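Uncharacterized protein (Thermus thermophilus HB8, PDB 4WVA) hydrolyses mannosylglycerate, a solute of osmotically stressed thermophiles, to mannose and glycerate, and probably also cleaves glucosylglycerate to glucose and glycerate. Local coordinates at residues 3-8 / 414-419; 11-16 / 41-46; 19-24 / 407-412. All blocks are in the same frame, centred on the assembly; numbering follows the deposited sequence.

Overall arrangement
All three contacts lie on the same side of the chain's centre and join the N-terminal part of the chain to the helices beside it. Contacts 1 and 2 share helix 4-15, contacts 1 and 3 share helix 409-418, and R5 of contact 1 reaches Q45 of contact 2. Contact 1, at the chain ends and partly buried, combines arginine hydrogen bonds with small apolar packing. Contact 2, also partly buried, relies on a tryptophan ring and has no hydrogen bond between its segments. Contact 3 is the buried one, nearest the active site, and is held mainly by backbone carbonyls; W43 of contact 2 bonds to its T21.

Contact 1: residues 3-8 / 414-419; sequences PLRTKA and LALFWT
The guanidinium of R5 is the flat group at the centre of this contact, with L416 CD2 lying over the middle of one face, 3.9 Å above the plane, and T419 OG1 at its edge, in plane. NH1 does the gripping. It donates to T419 OG1 at 2.9 Å, and to the carbonyl O of L416 at 2.9 Å along a lone pair, although this second bond is bent, with an angle of 132° at the hydrogen. A bend at chi3 turns the arginine tip back to the end of helix 409-418, where it meets the threonine tip to tip. With chi1 at 61°, T419 OG1 is held between its own N and C, from where it passes its hydrogen to A415 O at 2.8 Å. One hydroxyl thus links the arginine to a carbonyl of the last helical turn, and the positive charge would be well placed to offset the negative pole of that helix end. NH2, the other terminal nitrogen, is hydrogen-bonded to Q45 OE1.

Beside these bonds the packing is apolar. A8 CB presses on L416 CG at 3.6 Å, and L4 CD2 rests on A415 CB at 4.2 Å. F391 covers L4, A8 and A415, and M386 of helix 372-389 lies against L4 and A415. The short helical segments cross obliquely in a roughly antiparallel sense, 137° between their directions, with axes 9.1 Å apart. Such close packing of the first and last helices, bringing the chain ends together, fits the closed ring of an (alpha/alpha)6-barrel.

Contact 2: residues 11-16 / 41-46; sequences VLQRNS and LGWTQV
Within the (alpha/alpha)6-barrel, the last turn of helix 4-15 packs against residues 41-46, at and after the last turns of helix 33-43, and W43 is the central side chain. L12 CB lies over one face of its six-membered ring in a CH-pi contact, 4.0 Å from the centroid and offset toward the rim. The carbonyl O of L12 approaches W43 CZ2 at 3.5 Å. At the ring edge, near its plane, Q13 OE1 comes to 3.4 Å from W43 CH2; a bend at chi2 (-78°) brings the glutamine amide up to this edge, turned 72° from the indole. Tip to tip, Q13 NE2 then reaches V46 CG1 at 4.1 Å.

G42 leaves room for L12, whose CD1 is 4.1 Å from G42 C; a beta carbon on that glycine would crowd the methyl. Past the tryptophan, T44 OG1 turns back to L41 O at 2.6 Å, tying its hydroxyl to the backbone of the preceding turn. The indole is fixed in rotation by NE1, which hydrogen-bonds T21 OG1. R50 bonds S16 OG and makes a cation-pi contact with the ring, completing the surroundings of W43 where helix 33-43 lies against helix 4-15 in the barrel.

Contact 3: residues 19-24 / 407-412; sequences AFTVPA and GFSWSA
Two successive carbonyls of the loop, V22 O and P23 O, receive S409 at the start of helix 409-418. The hydroxyl OG donates to V22 O at 2.6 Å, a short bond in the carbonyl plane, while S409 N gives P23 O a nearly straight one of 2.9 Å (168° at the hydrogen). P23 O also takes a CA-H...O contact from F408, the N-cap residue, so one oxygen meets consecutive residues as the helix begins. With CG anti to the backbone N (chi1 -170°), the F408 ring is set beside the loop: CE1 touches P23 CB at 3.9 Å, and A24 CB meets the edge at CD1, 4.1 Å away. An alanine in place of F408 would remove this ring and would probably loosen the packing against P23 and A24 and beside E393, the probable proton acceptor. T21 CG2 also rests on S409 OG at 3.7 Å.

In the second shell, E54 bonds T21 OG1, while N15 and V22 pair through their backbones. P23 packs on D35 of helix 33-43, a probable substrate-binding residue, and lies near the bound Tris. The loop therefore threads between helices 4-15, 33-43 and 48-62 to reach the start of helix 409-418, before continuing to strand 31-32.

Contact 1: residues 3-8 / 414-419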
loop_
_atom_site.group_PDB
_atom_site.type_symbol
_atom_site.label_atom_id
_atom_site.label_comp_id
_atom_site.label_asym_id
_atom_site.label_seq_id
_atom_site.Cartn_x
_atom_site.Cartn_y
_atom_site.Cartn_z
ATOM N N PRO A 3 -8.148 6.726 43.479
ATOM C CA PRO A 3 -8.316 6.005 42.220
ATOM C C PRO A 3 -7.335 6.469 41.154
ATOM O O PRO A 3 -6.810 7.583 41.236
ATOM C CB PRO A 3 -9.738 6.360 41.807
ATOM C CG PRO A 3 -10.434 6.645 43.097
ATOM C CD PRO A 3 -9.404 7.355 43.911
ATOM N N LEU A 4 -7.148 5.627 40.146
ATOM C CA LEU A 4 -6.136 5.831 39.126
ATOM C C LEU A 4 -6.138 7.228 38.500
ATOM O O LEU A 4 -5.086 7.875 38.387
ATOM C CB LEU A 4 -6.325 4.782 38.033
ATOM C CG LEU A 4 -5.288 4.783 36.906
ATOM C CD1 LEU A 4 -3.990 4.182 37.388
ATOM C CD2 LEU A 4 -5.848 4.029 35.711
ATOM N N ARG A 5 -7.296 7.692 38.049
ATOM C CA ARG A 5 -7.337 8.955 37.280
ATOM C C ARG A 5 -7.038 10.140 38.187
ATOM O O ARG A 5 -6.350 11.086 37.795
ATOM C CB ARG A 5 -8.684 9.128 36.583
ATOM C CG ARG A 5 -8.920 8.162 35.427
ATOM C CD ARG A 5 -10.299 8.326 34.803
ATOM N NE ARG A 5 -10.512 9.652 34.232
ATOM C CZ ARG A 5 -10.134 10.020 33.013
ATOM N NH1 ARG A 5 -9.531 9.172 32.203
ATOM N NH2 ARG A 5 -10.376 11.260 32.606
ATOM N N THR A 6 -7.550 10.083 39.409
ATOM C CA THR A 6 -7.312 11.146 40.380
ATOM C C THR A 6 -5.829 11.256 40.713
ATOM O O THR A 6 -5.247 12.343 40.715
ATOM C CB THR A 6 -8.131 10.877 41.662
ATOM O OG1 THR A 6 -9.517 10.922 41.320
ATOM C CG2 THR A 6 -7.843 11.941 42.725
ATOM N N LYS A 7 -5.208 10.114 40.962
ATOM C CA LYS A 7 -3.778 10.080 41.240
ATOM C C LYS A 7 -2.952 10.522 40.031
ATOM O O LYS A 7 -1.919 11.176 40.207
ATOM C CB LYS A 7 -3.371 8.694 41.713
ATOM C CG LYS A 7 -4.057 8.290 43.027
ATOM C CD LYS A 7 -3.616 9.113 44.233
ATOM C CE LYS A 7 -2.126 8.995 44.522
ATOM N NZ LYS A 7 -1.728 9.727 45.767
ATOM N N ALA A 8 -3.396 10.173 38.821
ATOM C CA ALA A 8 -2.679 10.598 37.596
ATOM C C ALA A 8 -2.686 12.116 37.428
ATOM O O ALA A 8 -1.677 12.718 37.029
ATOM C CB ALA A 8 -3.277 9.939 36.362
ATOM N N LEU A 414 -0.888 8.881 30.053
ATOM C CA LEU A 414 -1.497 7.863 29.213
ATOM C C LEU A 414 -2.505 7.023 29.998
ATOM O O LEU A 414 -3.479 6.578 29.422
ATOM C CB LEU A 414 -0.426 7.017 28.516
ATOM C CG LEU A 414 0.353 7.783 27.438
ATOM C CD1 LEU A 414 1.523 6.967 26.902
ATOM C CD2 LEU A 414 -0.550 8.194 26.284
ATOM N N ALA A 415 -2.335 6.883 31.312
ATOM C CA ALA A 415 -3.418 6.327 32.147
ATOM C C ALA A 415 -4.704 7.123 31.943
ATOM O O ALA A 415 -5.772 6.550 31.755
ATOM C CB ALA A 415 -3.028 6.341 33.620
ATOM N N LEU A 416 -4.593 8.452 31.976
ATOM C CA LEU A 416 -5.724 9.350 31.774
ATOM C C LEU A 416 -6.289 9.257 30.362
ATOM O O LEU A 416 -7.496 9.160 30.171
ATOM C CB LEU A 416 -5.298 10.794 32.080
ATOM C CG LEU A 416 -5.180 11.132 33.550
ATOM C CD1 LEU A 416 -4.324 12.373 33.743
ATOM C CD2 LEU A 416 -6.578 11.351 34.122
ATOM N N PHE A 417 -5.418 9.299 29.359
ATOM C CA PHE A 417 -5.873 9.240 27.990
ATOM C C PHE A 417 -6.546 7.899 27.656
ATOM O O PHE A 417 -7.616 7.871 27.015
ATOM C CB PHE A 417 -4.728 9.549 27.007
ATOM C CG PHE A 417 -5.209 9.797 25.615
ATOM C CD1 PHE A 417 -5.941 10.937 25.329
ATOM C CD2 PHE A 417 -4.961 8.882 24.605
ATOM C CE1 PHE A 417 -6.396 11.171 24.055
ATOM C CE2 PHE A 417 -5.432 9.108 23.322
ATOM C CZ PHE A 417 -6.145 10.253 23.056
ATOM N N TRP A 418 -5.949 6.809 28.113
ATOM C CA TRP A 418 -6.425 5.468 27.750
ATOM C C TRP A 418 -7.776 5.169 28.372
ATOM O O TRP A 418 -8.551 4.385 27.819
ATOM C CB TRP A 418 -5.396 4.406 28.168
ATOM C CG TRP A 418 -5.133 3.337 27.175
ATOM C CD1 TRP A 418 -5.958 2.889 26.194
ATOM C CD2 TRP A 418 -3.944 2.555 27.090
ATOM N NE1 TRP A 418 -5.347 1.873 25.486
ATOM C CE2 TRP A 418 -4.108 1.652 26.020
ATOM C CE3 TRP A 418 -2.750 2.538 27.806
ATOM C CZ2 TRP A 418 -3.128 0.718 25.666
ATOM C CZ3 TRP A 418 -1.764 1.619 27.433
ATOM C CH2 TRP A 418 -1.970 0.722 26.378
ATOM N N THR A 419 -8.079 5.814 29.494
ATOM C CA THR A 419 -9.322 5.559 30.216
ATOM C C THR A 419 -10.330 6.701 30.019
ATOM O O THR A 419 -11.306 6.795 30.758
ATOM C CB THR A 419 -9.097 5.298 31.714
ATOM O OG1 THR A 419 -8.482 6.449 32.328
ATOM C CG2 THR A 419 -8.244 4.044 31.956
#

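Contact 2: residues 11-16 / 41-46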
loop_
_atom_site.group_PDB
_atom_site.type_symbol
_atom_site.label_atom_id
_atom_site.label_comp_id
_atom_site.label_asym_id
_atom_site.label_seq_id
_atom_site.Cartn_x
_atom_site.Cartn_y
_atom_site.Cartn_z
ATOM N N VAL A 11 -0.128 13.686 39.680
ATOM C CA VAL A 11 1.235 13.589 39.136
ATOM C C VAL A 11 1.482 14.676 38.101
ATOM O O VAL A 11 2.521 15.351 38.136
ATOM C CB VAL A 11 1.523 12.194 38.529
ATOM C CG1 VAL A 11 2.854 12.192 37.770
ATOM C CG2 VAL A 11 1.498 11.132 39.618
ATOM N N LEU A 12 0.544 14.856 37.171
ATOM C CA LEU A 12 0.727 15.873 36.128
ATOM C C LEU A 12 0.795 17.268 36.726
ATOM O O LEU A 12 1.647 18.066 36.345
ATOM C CB LEU A 12 -0.361 15.796 35.072
ATOM C CG LEU A 12 -0.364 14.543 34.192
ATOM C CD1 LEU A 12 -1.399 14.670 33.089
ATOM C CD2 LEU A 12 1.023 14.265 33.611
ATOM N N GLN A 13 -0.108 17.562 37.658
ATOM C CA GLN A 13 -0.088 18.882 38.300
ATOM C C GLN A 13 1.172 19.124 39.138
ATOM O O GLN A 13 1.704 20.235 39.127
ATOM C CB GLN A 13 -1.357 19.115 39.108
ATOM C CG GLN A 13 -2.627 19.182 38.259
ATOM C CD GLN A 13 -2.849 20.494 37.531
ATOM O OE1 GLN A 13 -1.912 21.168 37.100
ATOM N NE2 GLN A 13 -4.117 20.844 37.353
ATOM N N ARG A 14 1.659 18.093 39.826
ATOM C CA ARG A 14 2.927 18.186 40.571
ATOM C C ARG A 14 4.111 18.432 39.651
ATOM O O ARG A 14 5.020 19.217 39.991
ATOM C CB ARG A 14 3.200 16.926 41.417
ATOM C CG ARG A 14 2.349 16.829 42.679
ATOM C CD ARG A 14 2.834 15.715 43.619
ATOM N NE ARG A 14 3.050 14.429 42.931
ATOM C CZ ARG A 14 4.195 13.733 42.884
ATOM N NH1 ARG A 14 5.309 14.165 43.483
ATOM N NH2 ARG A 14 4.236 12.577 42.216
ATOM N N ASN A 15 4.102 17.785 38.476
ATOM C CA ASN A 15 5.220 17.922 37.540
ATOM C C ASN A 15 5.075 19.119 36.596
ATOM O O ASN A 15 5.980 19.417 35.816
ATOM C CB ASN A 15 5.391 16.634 36.716
ATOM C CG ASN A 15 5.820 15.437 37.548
ATOM O OD1 ASN A 15 5.755 14.286 37.067
ATOM N ND2 ASN A 15 6.273 15.670 38.754
ATOM N N SER A 16 3.948 19.807 36.648
ATOM C CA SER A 16 3.750 20.988 35.800
ATOM C C SER A 16 4.632 22.118 36.262
ATOM O O SER A 16 4.787 22.338 37.467
ATOM C CB SER A 16 2.299 21.451 35.837
ATOM O OG SER A 16 2.121 22.569 34.989
ATOM N N LEU A 41 -1.487 14.601 25.640
ATOM C CA LEU A 41 -2.681 13.743 25.587
ATOM C C LEU A 41 -3.332 13.584 26.957
ATOM O O LEU A 41 -4.572 13.568 27.068
ATOM C CB LEU A 41 -2.336 12.376 24.997
ATOM C CG LEU A 41 -1.909 12.368 23.522
ATOM C CD1 LEU A 41 -1.428 10.984 23.078
ATOM C CD2 LEU A 41 -3.038 12.869 22.634
ATOM N N GLY A 42 -2.511 13.490 28.004
ATOM C CA GLY A 42 -3.025 13.434 29.362
ATOM C C GLY A 42 -3.738 14.713 29.761
ATOM O O GLY A 42 -4.803 14.670 30.372
ATOM N N TRP A 43 -3.153 15.864 29.404
ATOM C CA TRP A 43 -3.753 17.144 29.751
ATOM C C TRP A 43 -5.144 17.355 29.126
ATOM O O TRP A 43 -5.954 18.134 29.655
ATOM C CB TRP A 43 -2.823 18.313 29.389
ATOM C CG TRP A 43 -1.656 18.467 30.321
ATOM C CD1 TRP A 43 -0.330 18.365 29.999
ATOM C CD2 TRP A 43 -1.702 18.759 31.720
ATOM N NE1 TRP A 43 0.451 18.563 31.120
ATOM C CE2 TRP A 43 -0.368 18.819 32.184
ATOM C CE3 TRP A 43 -2.742 18.998 32.629
ATOM C CZ2 TRP A 43 -0.046 19.108 33.508
ATOM C CZ3 TRP A 43 -2.417 19.272 33.941
ATOM C CH2 TRP A 43 -1.088 19.336 34.368
ATOM N N THR A 44 -5.449 16.655 28.033
ATOM C CA THR A 44 -6.792 16.773 27.414
ATOM C C THR A 44 -7.887 16.338 28.395
ATOM O O THR A 44 -9.066 16.666 28.199
ATOM C CB THR A 44 -6.975 15.928 26.125
ATOM O OG1 THR A 44 -6.922 14.531 26.435
ATOM C CG2 THR A 44 -5.942 16.259 25.072
ATOM N N GLN A 45 -7.509 15.569 29.415
ATOM C CA GLN A 45 -8.447 15.082 30.425
ATOM C C GLN A 45 -8.613 16.068 31.581
ATOM O O GLN A 45 -9.403 15.815 32.497
ATOM C CB GLN A 45 -7.969 13.739 30.968
ATOM C CG GLN A 45 -7.894 12.648 29.932
ATOM C CD GLN A 45 -9.204 12.496 29.205
ATOM O OE1 GLN A 45 -10.198 12.013 29.779
ATOM N NE2 GLN A 45 -9.222 12.899 27.943
ATOM N N VAL A 46 -7.884 17.181 31.528
ATOM C CA VAL A 46 -7.870 18.189 32.588
ATOM C C VAL A 46 -8.265 19.546 32.035
ATOM O O VAL A 46 -9.155 20.214 32.571
ATOM C CB VAL A 46 -6.470 18.293 33.251
ATOM C CG1 VAL A 46 -6.438 19.341 34.353
ATOM C CG2 VAL A 46 -6.043 16.960 33.827
#

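Contact 3: residues 19-24 / 407-412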
loop_
_atom_site.group_PDB
_atom_site.type_symbol
_atom_site.label_atom_id
_atom_site.label_comp_id
_atom_site.label_asym_id
_atom_site.label_seq_id
_atom_site.Cartn_x
_atom_site.Cartn_y
_atom_site.Cartn_z
ATOM N N ALA A 19 3.850 26.024 31.767
ATOM C CA ALA A 19 3.764 25.875 30.326
ATOM C C ALA A 19 4.287 24.534 29.830
ATOM O O ALA A 19 4.085 24.192 28.668
ATOM C CB ALA A 19 4.551 26.992 29.663
ATOM N N PHE A 20 4.977 23.787 30.685
ATOM C CA PHE A 20 5.503 22.476 30.313
ATOM C C PHE A 20 5.511 21.597 31.549
ATOM O O PHE A 20 5.312 22.078 32.665
ATOM C CB PHE A 20 6.904 22.571 29.703
ATOM C CG PHE A 20 7.976 22.949 30.695
ATOM C CD1 PHE A 20 8.718 21.981 31.349
ATOM C CD2 PHE A 20 8.237 24.287 30.957
ATOM C CE1 PHE A 20 9.673 22.342 32.298
ATOM C CE2 PHE A 20 9.195 24.650 31.890
ATOM C CZ PHE A 20 9.923 23.676 32.541
ATOM N N THR A 21 5.688 20.299 31.324
ATOM C CA THR A 21 5.651 19.305 32.370
ATOM C C THR A 21 6.985 18.579 32.380
ATOM O O THR A 21 7.465 18.116 31.340
ATOM C CB THR A 21 4.507 18.311 32.100
ATOM O OG1 THR A 21 3.316 19.036 31.761
ATOM C CG2 THR A 21 4.272 17.428 33.285
ATOM N N VAL A 22 7.639 18.521 33.529
ATOM C CA VAL A 22 8.836 17.691 33.631
ATOM C C VAL A 22 8.478 16.215 33.553
ATOM O O VAL A 22 7.455 15.804 34.080
ATOM C CB VAL A 22 9.656 17.944 34.906
ATOM C CG1 VAL A 22 10.101 19.388 34.951
ATOM C CG2 VAL A 22 8.915 17.532 36.176
ATOM N N PRO A 23 9.316 15.409 32.880
ATOM C CA PRO A 23 9.004 13.979 32.879
ATOM C C PRO A 23 9.003 13.334 34.259
ATOM O O PRO A 23 8.231 12.405 34.510
ATOM C CB PRO A 23 10.088 13.379 31.979
ATOM C CG PRO A 23 10.422 14.488 31.041
ATOM C CD PRO A 23 10.324 15.744 31.859
ATOM N N ALA A 24 9.873 13.819 35.148
ATOM C CA ALA A 24 9.881 13.350 36.536
ATOM C C ALA A 24 10.661 14.358 37.358
ATOM O O ALA A 24 11.672 14.843 36.893
ATOM C CB ALA A 24 10.520 11.986 36.650
ATOM N N GLY A 407 6.869 9.021 39.964
ATOM C CA GLY A 407 5.905 10.020 39.520
ATOM C C GLY A 407 6.157 10.419 38.077
ATOM O O GLY A 407 6.403 11.610 37.770
ATOM N N PHE A 408 6.170 9.413 37.198
ATOM C CA PHE A 408 6.608 9.629 35.830
ATOM C C PHE A 408 5.449 10.080 34.943
ATOM O O PHE A 408 4.420 9.401 34.838
ATOM C CB PHE A 408 7.264 8.364 35.278
ATOM C CG PHE A 408 7.938 8.581 33.966
ATOM C CD1 PHE A 408 9.119 9.332 33.862
ATOM C CD2 PHE A 408 7.365 8.106 32.815
ATOM C CE1 PHE A 408 9.731 9.531 32.639
ATOM C CE2 PHE A 408 7.974 8.306 31.595
ATOM C CZ PHE A 408 9.158 9.009 31.494
ATOM N N SER A 409 5.645 11.221 34.294
ATOM C CA SER A 409 4.559 11.962 33.653
ATOM C C SER A 409 3.844 11.206 32.535
ATOM O O SER A 409 2.626 11.155 32.542
ATOM C CB SER A 409 5.047 13.320 33.160
ATOM O OG SER A 409 5.431 14.110 34.275
ATOM N N TRP A 410 4.549 10.612 31.573
ATOM C CA TRP A 410 3.774 10.030 30.471
ATOM C C TRP A 410 2.978 8.790 30.890
ATOM O O TRP A 410 1.982 8.429 30.243
ATOM C CB TRP A 410 4.566 9.792 29.186
ATOM C CG TRP A 410 5.478 8.624 29.055
ATOM C CD1 TRP A 410 5.326 7.338 29.520
ATOM C CD2 TRP A 410 6.683 8.625 28.281
ATOM N NE1 TRP A 410 6.375 6.571 29.106
ATOM C CE2 TRP A 410 7.224 7.341 28.338
ATOM C CE3 TRP A 410 7.358 9.615 27.567
ATOM C CZ2 TRP A 410 8.423 7.013 27.717
ATOM C CZ3 TRP A 410 8.532 9.297 26.940
ATOM C CH2 TRP A 410 9.070 8.006 27.027
ATOM N N SER A 411 3.389 8.171 31.982
ATOM C CA SER A 411 2.630 7.042 32.537
ATOM C C SER A 411 1.292 7.555 33.062
ATOM O O SER A 411 0.243 7.033 32.702
ATOM C CB SER A 411 3.440 6.328 33.625
ATOM O OG SER A 411 4.610 5.741 33.067
ATOM N N ALA A 412 1.340 8.607 33.874
ATOM C CA ALA A 412 0.129 9.273 34.346
ATOM C C ALA A 412 -0.715 9.789 33.191
ATOM O O ALA A 412 -1.932 9.560 33.131
ATOM C CB ALA A 412 0.474 10.381 35.323
#